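Local atomic coordinates of Melibiose/raffinose/stachyose-binding protein MelE (Bacillus subtilis subsp. subtilis str. 168, PDB entry 4R6H), a protein that binds melibiose, raffinose and stachyose as the solute-binding component of an ABC transporter that imports these sugars. Residues A195-Q200 with E233-M238. Numbering follows the deposited sequence.
Sequences AQYYDQ and EILKQM
With CG of Y197 anti to the backbone N (chi1 161°) and CG of L235 likewise (chi1 -170°), the two side chains reach from their helices toward each other and slide past one another in opposite directions. CE2 of Y197 comes 4.0 Å from CB of L235, and CD1 of the leucine lies over one face of the ring. At the far end of Y197, its OH meets the branched side chain of I234, 3.5 Å from both CB and CG2, the two side chains crossing at about a right angle. This hydroxyl is hydrogen-bonded to the carbonyl O of L231, one turn before L235. The neighbouring Y198 ring has CD2 of Y197 over one face, and the OH of Y198, 4.3 Å from CD2 of L235, is hydrogen-bonded to S232 OG. A phenylalanine in place of Y197 would probably leave the L231 carbonyl without its hydroxyl partner and give up the contact with I234. The segment axes come no nearer than 11.9 Å, at 135° to each other, a gap bridged mainly by Y197 and L235. In this buried side-chain packing of helices 192-206 and 229-240 of the solute-binding fold, helix 383-395 packs against Y198, while helix 163-177 covers I234 and M238.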
# COMPACT_ATOMS: atom_id res chain seq x y z
N ALA A 195 -5.02 -8.23 8.21
CA ALA A 195 -5.70 -7.29 7.38
C ALA A 195 -5.06 -7.19 6.01
O ALA A 195 -5.75 -7.04 4.98
CB ALA A 195 -5.82 -5.92 8.04
N GLN A 196 -3.74 -7.19 5.97
CA GLN A 196 -3.04 -7.06 4.71
C GLN A 196 -3.39 -8.23 3.75
O GLN A 196 -3.54 -8.04 2.53
CB GLN A 196 -1.52 -7.00 4.95
CG GLN A 196 -0.76 -6.78 3.66
CD GLN A 196 0.70 -6.43 3.81
OE1 GLN A 196 1.21 -6.22 4.90
NE2 GLN A 196 1.38 -6.31 2.66
N TYR A 197 -3.45 -9.42 4.33
CA TYR A 197 -3.84 -10.62 3.57
C TYR A 197 -5.23 -10.43 2.95
O TYR A 197 -5.45 -10.63 1.74
CB TYR A 197 -3.76 -11.87 4.48
CG TYR A 197 -4.55 -13.03 3.95
CD1 TYR A 197 -4.03 -13.86 2.94
CD2 TYR A 197 -5.83 -13.25 4.39
CE1 TYR A 197 -4.81 -14.90 2.41
CE2 TYR A 197 -6.61 -14.27 3.87
CZ TYR A 197 -6.07 -15.11 2.91
OH TYR A 197 -6.87 -16.12 2.38
N TYR A 198 -6.19 -10.11 3.81
CA TYR A 198 -7.56 -9.93 3.33
C TYR A 198 -7.65 -8.83 2.29
O TYR A 198 -8.32 -8.98 1.27
CB TYR A 198 -8.51 -9.66 4.46
CG TYR A 198 -8.96 -10.84 5.29
CD1 TYR A 198 -9.72 -11.88 4.74
CD2 TYR A 198 -8.76 -10.87 6.67
CE1 TYR A 198 -10.19 -12.93 5.52
CE2 TYR A 198 -9.25 -11.91 7.44
CZ TYR A 198 -9.99 -12.92 6.87
OH TYR A 198 -10.44 -13.94 7.69
N ASP A 199 -7.04 -7.68 2.59
CA ASP A 199 -7.15 -6.52 1.73
C ASP A 199 -6.55 -6.78 0.35
O ASP A 199 -7.19 -6.47 -0.69
CB ASP A 199 -6.47 -5.31 2.43
CG ASP A 199 -6.99 -3.97 1.99
OD1 ASP A 199 -8.06 -3.86 1.42
OD2 ASP A 199 -6.34 -2.99 2.34
N GLN A 200 -5.34 -7.33 0.29
CA GLN A 200 -4.71 -7.56 -0.98
C GLN A 200 -5.49 -8.58 -1.80
O GLN A 200 -5.73 -8.36 -2.97
CB GLN A 200 -3.25 -8.03 -0.89
CG GLN A 200 -2.26 -6.95 -0.61
CD GLN A 200 -0.81 -7.40 -0.61
OE1 GLN A 200 -0.05 -6.98 0.24
NE2 GLN A 200 -0.39 -8.11 -1.66
N GLU A 233 -11.74 -19.13 4.40
CA GLU A 233 -11.53 -20.57 4.20
C GLU A 233 -10.08 -20.86 3.82
O GLU A 233 -9.47 -21.79 4.37
CB GLU A 233 -12.51 -21.14 3.19
CG GLU A 233 -13.90 -21.24 3.81
CD GLU A 233 -14.95 -21.51 2.79
OE1 GLU A 233 -14.92 -20.88 1.73
OE2 GLU A 233 -15.78 -22.38 3.05
N ILE A 234 -9.54 -20.07 2.91
CA ILE A 234 -8.15 -20.26 2.51
C ILE A 234 -7.21 -20.07 3.71
O ILE A 234 -6.30 -20.85 3.97
CB ILE A 234 -7.77 -19.31 1.37
CG1 ILE A 234 -8.48 -19.67 0.05
CG2 ILE A 234 -6.25 -19.36 1.18
CD1 ILE A 234 -8.21 -21.09 -0.45
N LEU A 235 -7.45 -19.03 4.50
CA LEU A 235 -6.60 -18.77 5.67
C LEU A 235 -6.68 -19.92 6.68
O LEU A 235 -5.69 -20.35 7.22
CB LEU A 235 -6.95 -17.41 6.31
CG LEU A 235 -6.00 -16.88 7.39
CD1 LEU A 235 -4.57 -16.85 6.86
CD2 LEU A 235 -6.47 -15.51 7.89
N LYS A 236 -7.88 -20.45 6.88
CA LYS A 236 -8.09 -21.56 7.77
C LYS A 236 -7.44 -22.84 7.23
O LYS A 236 -6.85 -23.56 8.03
CB LYS A 236 -9.59 -21.77 8.03
CG LYS A 236 -9.84 -22.81 9.14
CD LYS A 236 -9.40 -22.23 10.49
CE LYS A 236 -9.69 -23.19 11.63
NZ LYS A 236 -9.30 -22.57 12.92
N GLN A 237 -7.53 -23.06 5.92
CA GLN A 237 -6.77 -24.15 5.27
C GLN A 237 -5.29 -24.05 5.53
O GLN A 237 -4.61 -25.00 5.95
CB GLN A 237 -7.01 -24.14 3.78
CG GLN A 237 -8.38 -24.56 3.40
CD GLN A 237 -8.65 -24.31 1.94
OE1 GLN A 237 -7.72 -24.34 1.09
NE2 GLN A 237 -9.91 -24.06 1.62
N MET A 238 -4.75 -22.85 5.37
CA MET A 238 -3.32 -22.67 5.59
C MET A 238 -2.97 -22.95 7.04
O MET A 238 -1.96 -23.56 7.32
CB MET A 238 -2.91 -21.23 5.22
CG MET A 238 -3.10 -20.94 3.76
SD MET A 238 -2.83 -19.17 3.38
CE MET A 238 -2.76 -19.21 1.60